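Local coordinates for uncharacterized protein (Deinococcus radiodurans, PDB 3GG7) that is of uncharacterised function but binds manganese and, as a TatD-type member of the metal-dependent hydrolases, probably cleaves ester bonds, at residues Pro61-Val64 with Ser65-Ala69; Glu194-Gly197 with Pro198-Glu201; Glu231-Val234 with Lys235-Val238. All blocks are in the same frame, centred on the assembly; numbering follows the deposited sequence. Where two conformers were deposited one is given.

Interaction 1 of 3, residues Pro61-Val64 with Ser65-Ala69; sequences PEVV and SERAA
Val63 O takes the backbone N-H of Arg67 at 2.9 Å (Arg67 N to Val63 O), with an N-H...O angle of 152°. This i to i+4 bond closes a turn in the loop between strand 53-55 and helix 72-77 of the TIM-barrel fold, and a type I beta turn from Ser65 to Ala68 overlaps it, tied by Ala68 N to Ser65 O at 3.2 Å. Val63 CB meets two aliphatic stems that come from the same side. It is 4.0 Å from Arg67 CG, the two side chains running alongside each other, and it also meets Glu66 CG, whose chain passes across it. Glu66 carries CG between its own backbone N and carbonyl carbon (chi1 68°), which swings the extended chain back over Val63 until the carboxylate is beside CG1. Arg67 bends at chi2 and chi3, taking its guanidinium away from the valine to a salt bridge with Asp70. Val64 is buried on the inner side, against Gln102 and Val105 of helix 99-115, and Gln101 of that helix donates to Val64 O. Around the same carbonyl the chain turns closely enough that Ala68 CB sits 3.4 Å from Val64 O.

Interaction 2 of 3, residues Glu194-Gly197 with Pro198-Glu201; sequences ETDG and PFLE. With MN (manganese (II) ion), chain B.
Asp196 O receives the backbone N-H of Leu200 at 3.1 Å (Leu200 N to Asp196 O), nearly straight, though the donor stands above the carbonyl plane, 46° out of it. Between them the chain doubles back through a cis peptide bond from Gly197 to Pro198. An ST turn precedes the cis bond: Thr195 OG1 accepts from Gly197 N at 3.0 Å and is also hydrogen-bonded to Asp5. Leu200 packs on the backbone of the first segment, its CB 3.2 Å from Thr195 O and CD2 close to the same oxygen. Asp196 holds CG anti to its backbone N (chi1 -157°), sending the carboxylate to the metal. There OD1 binds manganese at 2.2 Å, while OD2 accepts a hydrogen bond of 2.6 Å from water 1, itself a manganese ligand, so both carboxylate oxygens are engaged. The Phe199 ring lies beside this group with planes 45° apart; OD1 meets the ring edge at CD2, 4.0 Å away, and the ring also packs edge-to-face with His9. His7, His9 and Glu86 complete the protein ligands of the metal. An aspartate just after strand 191-193, at the C-terminal mouth of the barrel, is characteristic of metal-dependent hydrolase active sites.

Interaction 3 of 3, residues Glu231-Val234 with Lys235-Val238; sequences ERIV and KENV
Glu236 reaches back one helical turn to Arg232, and its side chain can be followed outward atom by atom. CB rests near the carbonyl oxygens of Arg232 and Ile233; CG comes to 3.2 Å from Arg232 O; CD faces Arg232 NH1. At the tip OE2 accepts a hydrogen bond from NH1, part of a salt bridge of 2.9 Å (Arg232 NH1 to Glu236 OE2), and it also touches Arg232 CG at 3.3 Å. OE2 lies in the guanidinium plane, whereas NH1 approaches the syn side of OE2 from 33° out of the carboxylate plane; the two planes stand 58° apart. A bend at chi3 (54°) in the otherwise extended Arg232 folds the guanidinium back toward the glutamate, while its NE pairs with Glu229. Beneath the side chains, Glu236 N donates to Arg232 O at 2.8 Å, one of four successive i to i+4 backbone bonds here. On the buried side, Asn237 runs alongside Ile233, its ND2 3.7 Å from Ile233 CG2, and ND2 donates to the carbonyl oxygens of Arg188 and Val191. With an alanine here the amide is gone, and those two carbonyls would probably lose this donor, weakening the tie between the helix and the chain entering strand 191-193. Val234 and Val238 pack on the same strand. The whole is an amphipathic alpha-helix lying against the barrel wall, with an i to i+4 salt bridge on its exposed side.

Overall arrangement
The three contacts follow one another along the chain and do not touch. Interaction 2 belongs to the manganese site itself. Interaction 1 lies 21 Å from it between centres, yet their nearest atoms are about 6 Å apart, because Glu62 leans toward the active-site mouth: its side chain is about 9 Å from the manganese and about 7 Å from that of His124, a predicted ligand of a second metal. Interaction 3 is on the other side of the chain's centre from interaction 1, 34 Å away between centres. Strand 191-193 links interactions 2 and 3, whose centres are 20 Å and nearest atoms about 7 Å apart: helix 227-243 packs against it, and the loop that leaves its end carries Asp196 to the metal.

Interaction 1 of 3, residues Pro61-Val64 with Ser65-Ala69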
ATOM      1  N   PRO A  61       8.990  -4.671   6.085  1.00 20.19           N
ATOM      2  CA  PRO A  61      10.185  -4.382   6.889  1.00 20.20           C
ATOM      3  C   PRO A  61      10.217  -5.100   8.239  1.00 20.65           C
ATOM      4  O   PRO A  61      11.296  -5.377   8.753  1.00 21.45           O
ATOM      5  CB  PRO A  61      10.155  -2.855   7.041  1.00 20.90           C
ATOM      6  CG  PRO A  61       8.806  -2.439   6.626  1.00 21.12           C
ATOM      7  CD  PRO A  61       8.321  -3.438   5.641  1.00 19.93           C
ATOM      8  N   GLU A  62       9.055  -5.419   8.795  1.00 20.61           N
ATOM      9  CA  GLU A  62       9.013  -6.074  10.093  0.50 22.42           C
ATOM     10  C   GLU A  62       9.491  -7.519  10.054  1.00 22.03           C
ATOM     11  O   GLU A  62       9.778  -8.087  11.112  1.00 23.99           O
ATOM     12  CB  GLU A  62       7.620  -6.023  10.721  0.50 22.92           C
ATOM     13  CG  GLU A  62       7.627  -6.617  12.127  0.50 26.52           C
ATOM     14  CD  GLU A  62       6.299  -6.635  12.805  0.50 31.14           C
ATOM     15  OE1 GLU A  62       5.395  -5.871  12.396  0.50 35.14           O
ATOM     16  OE2 GLU A  62       6.182  -7.427  13.765  0.50 33.04           O
ATOM     17  N   VAL A  63       9.597  -8.128   8.872  1.00 21.92           N
ATOM     18  CA  VAL A  63       9.992  -9.539   8.801  1.00 21.42           C
ATOM     19  C   VAL A  63      11.293  -9.809   8.043  1.00 22.29           C
ATOM     20  O   VAL A  63      11.655 -10.953   7.813  1.00 22.18           O
ATOM     21  CB  VAL A  63       8.835 -10.442   8.289  1.00 21.57           C
ATOM     22  CG1 VAL A  63       7.591 -10.234   9.135  1.00 23.15           C
ATOM     23  CG2 VAL A  63       8.513 -10.182   6.809  1.00 22.44           C
ATOM     24  N   VAL A  64      12.015  -8.752   7.688  1.00 22.42           N
ATOM     25  CA  VAL A  64      13.243  -8.916   6.916  1.00 22.77           C
ATOM     26  C   VAL A  64      14.342  -9.707   7.590  1.00 23.49           C
ATOM     27  O   VAL A  64      15.120 -10.343   6.874  1.00 25.38           O
ATOM     28  CB  VAL A  64      13.832  -7.544   6.446  1.00 23.46           C
ATOM     29  CG1 VAL A  64      12.871  -6.883   5.514  1.00 24.65           C
ATOM     30  CG2 VAL A  64      14.188  -6.698   7.634  1.00 23.84           C
ATOM     31  N   SER A  65      14.419  -9.685   8.920  1.00 22.86           N
ATOM     32  CA  SER A  65      15.414 -10.471   9.651  0.50 23.78           C
ATOM     33  C   SER A  65      14.955 -11.915   9.733  1.00 23.31           C
ATOM     34  O   SER A  65      15.664 -12.844   9.331  1.00 24.59           O
ATOM     35  CB  SER A  65      15.632  -9.922  11.069  0.50 24.33           C
ATOM     36  OG  SER A  65      16.610 -10.680  11.774  0.50 26.90           O
ATOM     37  N   GLU A  66      13.749 -12.108  10.230  1.00 22.03           N
ATOM     38  CA  GLU A  66      13.300 -13.473  10.476  1.00 21.91           C
ATOM     39  C   GLU A  66      13.085 -14.269   9.197  1.00 21.18           C
ATOM     40  O   GLU A  66      13.261 -15.477   9.203  1.00 22.26           O
ATOM     41  CB  GLU A  66      12.050 -13.502  11.351  1.00 22.32           C
ATOM     42  CG  GLU A  66      10.795 -12.942  10.717  1.00 23.97           C
ATOM     43  CD  GLU A  66       9.783 -12.481  11.753  1.00 27.69           C
ATOM     44  OE1 GLU A  66       8.858 -13.252  12.105  1.00 27.59           O
ATOM     45  OE2 GLU A  66       9.925 -11.332  12.210  1.00 30.73           O
ATOM     46  N   ARG A  67      12.748 -13.580   8.113  1.00 19.65           N
ATOM     47  CA  ARG A  67      12.553 -14.230   6.798  1.00 19.53           C
ATOM     48  C   ARG A  67      13.657 -13.885   5.777  1.00 19.62           C
ATOM     49  O   ARG A  67      13.442 -13.981   4.562  1.00 18.40           O
ATOM     50  CB  ARG A  67      11.200 -13.820   6.208  1.00 19.90           C
ATOM     51  CG  ARG A  67       9.942 -14.048   7.074  1.00 20.80           C
ATOM     52  CD  ARG A  67       9.697 -15.492   7.419  1.00 19.80           C
ATOM     53  NE  ARG A  67       9.718 -16.391   6.267  1.00 19.08           N
ATOM     54  CZ  ARG A  67       9.426 -17.685   6.310  1.00 19.08           C
ATOM     55  NH1 ARG A  67       8.975 -18.249   7.419  1.00 19.00           N
ATOM     56  NH2 ARG A  67       9.576 -18.421   5.210  1.00 19.17           N
ATOM     57  N   ALA A  68      14.837 -13.497   6.276  1.00 18.84           N
ATOM     58  CA  ALA A  68      15.938 -13.028   5.416  1.00 18.45           C
ATOM     59  C   ALA A  68      16.188 -13.938   4.201  1.00 19.08           C
ATOM     60  O   ALA A  68      16.393 -13.457   3.107  1.00 18.99           O
ATOM     61  CB  ALA A  68      17.229 -12.898   6.250  1.00 19.15           C
ATOM     62  N   ALA A  69      16.158 -15.237   4.413  1.00 18.67           N
ATOM     63  CA  ALA A  69      16.470 -16.206   3.366  1.00 19.43           C
ATOM     64  C   ALA A  69      15.463 -16.267   2.248  1.00 19.20           C
ATOM     65  O   ALA A  69      15.709 -16.894   1.214  1.00 20.29           O
ATOM     66  CB  ALA A  69      16.625 -17.582   3.969  1.00 20.05           C
TER

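Interaction 2 of 3, residues Glu194-Gly197 with Pro198-Glu201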
ATOM      1  N   GLU A 194      -7.674   2.855   1.121  1.00 19.96           N
ATOM      2  CA  GLU A 194      -7.218   1.533   1.616  1.00 20.21           C
ATOM      3  C   GLU A 194      -7.859   1.226   2.959  1.00 20.39           C
ATOM      4  O   GLU A 194      -8.440   2.126   3.578  1.00 20.31           O
ATOM      5  CB  GLU A 194      -5.691   1.515   1.793  1.00 19.79           C
ATOM      6  CG  GLU A 194      -5.162   2.435   2.919  1.00 19.65           C
ATOM      7  CD  GLU A 194      -3.686   2.175   3.281  1.00 20.54           C
ATOM      8  OE1 GLU A 194      -2.835   2.167   2.372  1.00 22.36           O
ATOM      9  OE2 GLU A 194      -3.405   1.939   4.476  1.00 23.87           O
ATOM     10  N   THR A 195      -7.744  -0.011   3.440  1.00 19.64           N
ATOM     11  CA  THR A 195      -8.015  -0.344   4.835  1.00 20.66           C
ATOM     12  C   THR A 195      -6.794  -0.804   5.640  1.00 20.37           C
ATOM     13  O   THR A 195      -6.736  -0.604   6.837  1.00 20.98           O
ATOM     14  CB  THR A 195      -9.067  -1.439   5.018  1.00 21.65           C
ATOM     15  OG1 THR A 195      -8.588  -2.687   4.471  1.00 21.66           O
ATOM     16  CG2 THR A 195     -10.407  -1.043   4.392  1.00 21.22           C
ATOM     17  N   ASP A 196      -5.852  -1.500   5.002  1.00 19.71           N
ATOM     18  CA  ASP A 196      -4.808  -2.205   5.721  1.00 20.34           C
ATOM     19  C   ASP A 196      -5.367  -3.258   6.697  1.00 20.06           C
ATOM     20  O   ASP A 196      -4.737  -3.557   7.731  1.00 21.27           O
ATOM     21  CB  ASP A 196      -3.861  -1.253   6.464  1.00 20.22           C
ATOM     22  CG  ASP A 196      -2.499  -1.882   6.746  1.00 20.88           C
ATOM     23  OD1 ASP A 196      -2.089  -2.800   5.996  1.00 19.61           O
ATOM     24  OD2 ASP A 196      -1.828  -1.446   7.714  1.00 20.77           O
ATOM     25  N   GLY A 197      -6.527  -3.833   6.386  1.00 20.41           N
ATOM     26  CA  GLY A 197      -7.016  -4.965   7.161  1.00 21.13           C
ATOM     27  C   GLY A 197      -6.059  -6.129   7.001  1.00 22.11           C
ATOM     28  O   GLY A 197      -5.370  -6.236   5.983  1.00 21.08           O
ATOM     29  N   PRO A 198      -5.972  -7.018   7.999  1.00 23.10           N
ATOM     30  CA  PRO A 198      -6.638  -6.962   9.319  1.00 24.24           C
ATOM     31  C   PRO A 198      -5.809  -6.217  10.382  1.00 25.31           C
ATOM     32  O   PRO A 198      -6.171  -6.233  11.568  1.00 27.76           O
ATOM     33  CB  PRO A 198      -6.765  -8.448   9.677  1.00 24.47           C
ATOM     34  CG  PRO A 198      -5.539  -9.055   9.120  1.00 24.30           C
ATOM     35  CD  PRO A 198      -5.195  -8.265   7.848  1.00 22.71           C
ATOM     36  N   PHE A 199      -4.704  -5.591   9.982  1.00 26.72           N
ATOM     37  CA  PHE A 199      -3.843  -4.844  10.909  1.00 27.51           C
ATOM     38  C   PHE A 199      -4.561  -3.672  11.552  1.00 28.03           C
ATOM     39  O   PHE A 199      -4.489  -3.465  12.780  1.00 28.26           O
ATOM     40  CB  PHE A 199      -2.617  -4.306  10.183  1.00 28.09           C
ATOM     41  CG  PHE A 199      -1.556  -5.322   9.940  1.00 30.29           C
ATOM     42  CD1 PHE A 199      -0.985  -6.008  11.002  1.00 31.94           C
ATOM     43  CD2 PHE A 199      -1.063  -5.547   8.669  1.00 31.45           C
ATOM     44  CE1 PHE A 199       0.023  -6.938  10.785  1.00 33.12           C
ATOM     45  CE2 PHE A 199      -0.050  -6.480   8.447  1.00 32.62           C
ATOM     46  CZ  PHE A 199       0.493  -7.168   9.497  1.00 33.53           C
ATOM     47  N   LEU A 200      -5.241  -2.886  10.726  1.00 28.12           N
ATOM     48  CA  LEU A 200      -6.060  -1.796  11.208  1.00 28.82           C
ATOM     49  C   LEU A 200      -7.261  -2.373  11.935  1.00 29.66           C
ATOM     50  O   LEU A 200      -7.967  -3.235  11.413  1.00 28.78           O
ATOM     51  CB  LEU A 200      -6.552  -0.911  10.054  1.00 29.24           C
ATOM     52  CG  LEU A 200      -7.602   0.113  10.550  1.00 31.68           C
ATOM     53  CD1 LEU A 200      -6.920   1.212  11.365  1.00 35.48           C
ATOM     54  CD2 LEU A 200      -8.453   0.693   9.442  1.00 33.76           C
ATOM     55  N   GLU A 201      -7.483  -1.897  13.148  1.00 30.67           N
ATOM     56  CA  GLU A 201      -8.708  -2.207  13.860  1.00 32.50           C
ATOM     57  C   GLU A 201      -9.650  -1.016  13.851  1.00 32.89           C
ATOM     58  O   GLU A 201      -9.235   0.123  14.039  1.00 33.93           O
ATOM     59  CB  GLU A 201      -8.393  -2.647  15.280  1.00 33.10           C
ATOM     60  CG  GLU A 201      -7.784  -4.010  15.303  1.00 35.65           C
ATOM     61  CD  GLU A 201      -7.424  -4.461  16.688  1.00 40.00           C
ATOM     62  OE1 GLU A 201      -7.775  -3.767  17.670  1.00 43.10           O
ATOM     63  OE2 GLU A 201      -6.787  -5.519  16.784  1.00 42.95           O
TER
HETATM   64 MN    MN B 253      -0.027  -3.340   5.339  1.00 16.50          MN
HETATM   65  O   HOH W   1       0.561  -2.264   6.966  1.00 22.24           O

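Interaction 3 of 3, residues Glu231-Val234 with Lys235-Val238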
ATOM      1  N   GLU A 231     -15.844   8.397  -5.065  1.00 27.09           N
ATOM      2  CA  GLU A 231     -15.680   7.075  -5.697  1.00 26.88           C
ATOM      3  C   GLU A 231     -15.195   7.193  -7.141  1.00 26.49           C
ATOM      4  O   GLU A 231     -14.308   6.441  -7.577  1.00 25.23           O
ATOM      5  CB  GLU A 231     -16.974   6.252  -5.643  1.00 28.21           C
ATOM      6  CG  GLU A 231     -17.443   5.940  -4.246  1.00 30.93           C
ATOM      7  CD  GLU A 231     -18.598   4.939  -4.207  1.00 35.33           C
ATOM      8  OE1 GLU A 231     -19.130   4.565  -5.275  1.00 39.87           O
ATOM      9  OE2 GLU A 231     -18.971   4.537  -3.091  1.00 39.66           O
ATOM     10  N   ARG A 232     -15.754   8.152  -7.892  1.00 25.69           N
ATOM     11  CA  ARG A 232     -15.349   8.350  -9.273  1.00 26.65           C
ATOM     12  C   ARG A 232     -13.895   8.789  -9.354  1.00 25.87           C
ATOM     13  O   ARG A 232     -13.150   8.286 -10.194  1.00 25.60           O
ATOM     14  CB  ARG A 232     -16.245   9.397  -9.969  1.00 26.72           C
ATOM     15  CG  ARG A 232     -15.757   9.804 -11.361  1.00 29.44           C
ATOM     16  CD  ARG A 232     -16.610  10.942 -11.997  1.00 32.15           C
ATOM     17  NE  ARG A 232     -16.744  12.125 -11.146  1.00 35.44           N
ATOM     18  CZ  ARG A 232     -15.845  13.102 -11.015  1.00 35.79           C
ATOM     19  NH1 ARG A 232     -14.691  13.079 -11.676  1.00 38.08           N
ATOM     20  NH2 ARG A 232     -16.104  14.130 -10.213  1.00 36.64           N
ATOM     21  N   ILE A 233     -13.526   9.779  -8.543  1.00 25.64           N
ATOM     22  CA  ILE A 233     -12.159  10.306  -8.526  1.00 26.13           C
ATOM     23  C   ILE A 233     -11.129   9.207  -8.205  1.00 24.67           C
ATOM     24  O   ILE A 233     -10.136   9.066  -8.914  1.00 23.37           O
ATOM     25  CB  ILE A 233     -12.053  11.469  -7.549  1.00 26.43           C
ATOM     26  CG1 ILE A 233     -12.711  12.696  -8.170  1.00 28.79           C
ATOM     27  CG2 ILE A 233     -10.591  11.791  -7.202  1.00 27.83           C
ATOM     28  CD1 ILE A 233     -13.048  13.756  -7.163  1.00 29.43           C
ATOM     29  N   VAL A 234     -11.401   8.415  -7.178  1.00 25.38           N
ATOM     30  CA  VAL A 234     -10.526   7.287  -6.832  1.00 24.70           C
ATOM     31  C   VAL A 234     -10.422   6.261  -7.978  1.00 24.95           C
ATOM     32  O   VAL A 234      -9.323   5.833  -8.314  1.00 25.08           O
ATOM     33  CB  VAL A 234     -10.934   6.642  -5.503  1.00 25.05           C
ATOM     34  CG1 VAL A 234     -10.066   5.410  -5.208  1.00 25.34           C
ATOM     35  CG2 VAL A 234     -10.830   7.670  -4.367  1.00 25.00           C
ATOM     36  N   LYS A 235     -11.533   5.931  -8.649  1.00 25.18           N
ATOM     37  CA  LYS A 235     -11.459   5.057  -9.832  1.00 25.49           C
ATOM     38  C   LYS A 235     -10.652   5.672 -10.975  1.00 25.54           C
ATOM     39  O   LYS A 235      -9.868   4.994 -11.624  1.00 26.14           O
ATOM     40  CB  LYS A 235     -12.856   4.740 -10.368  1.00 26.24           C
ATOM     41  CG  LYS A 235     -13.633   3.759  -9.547  1.00 29.10           C
ATOM     42  CD  LYS A 235     -13.508   2.373 -10.167  1.00 31.85           C
ATOM     43  CE  LYS A 235     -14.222   1.338  -9.364  1.00 33.57           C
ATOM     44  NZ  LYS A 235     -14.085  -0.013 -10.016  1.00 32.33           N
ATOM     45  N   GLU A 236     -10.874   6.966 -11.229  1.00 25.54           N
ATOM     46  CA  GLU A 236     -10.102   7.674 -12.241  1.00 25.44           C
ATOM     47  C   GLU A 236      -8.621   7.628 -11.881  1.00 23.90           C
ATOM     48  O   GLU A 236      -7.760   7.488 -12.765  1.00 23.97           O
ATOM     49  CB  GLU A 236     -10.523   9.146 -12.381  1.00 26.23           C
ATOM     50  CG  GLU A 236     -11.903   9.371 -12.936  1.00 28.03           C
ATOM     51  CD  GLU A 236     -12.372  10.808 -12.814  1.00 30.75           C
ATOM     52  OE1 GLU A 236     -11.701  11.644 -12.140  1.00 34.79           O
ATOM     53  OE2 GLU A 236     -13.439  11.111 -13.390  1.00 35.50           O
ATOM     54  N   ASN A 237      -8.332   7.780 -10.589  1.00 24.16           N
ATOM     55  CA  ASN A 237      -6.953   7.776 -10.130  1.00 23.54           C
ATOM     56  C   ASN A 237      -6.302   6.407 -10.326  1.00 22.50           C
ATOM     57  O   ASN A 237      -5.166   6.338 -10.777  1.00 22.30           O
ATOM     58  CB  ASN A 237      -6.863   8.206  -8.673  1.00 22.63           C
ATOM     59  CG  ASN A 237      -7.218   9.675  -8.459  1.00 24.49           C
ATOM     60  OD1 ASN A 237      -7.341  10.463  -9.424  1.00 24.05           O
ATOM     61  ND2 ASN A 237      -7.375  10.047  -7.201  1.00 23.08           N
ATOM     62  N   VAL A 238      -7.038   5.325 -10.046  1.00 23.77           N
ATOM     63  CA  VAL A 238      -6.504   3.984 -10.303  1.00 24.24           C
ATOM     64  C   VAL A 238      -6.236   3.792 -11.792  1.00 24.36           C
ATOM     65  O   VAL A 238      -5.190   3.270 -12.172  1.00 24.09           O
ATOM     66  CB  VAL A 238      -7.411   2.867  -9.734  1.00 24.08           C
ATOM     67  CG1 VAL A 238      -6.922   1.458 -10.179  1.00 25.50           C
ATOM     68  CG2 VAL A 238      -7.447   2.947  -8.225  1.00 25.35           C
TER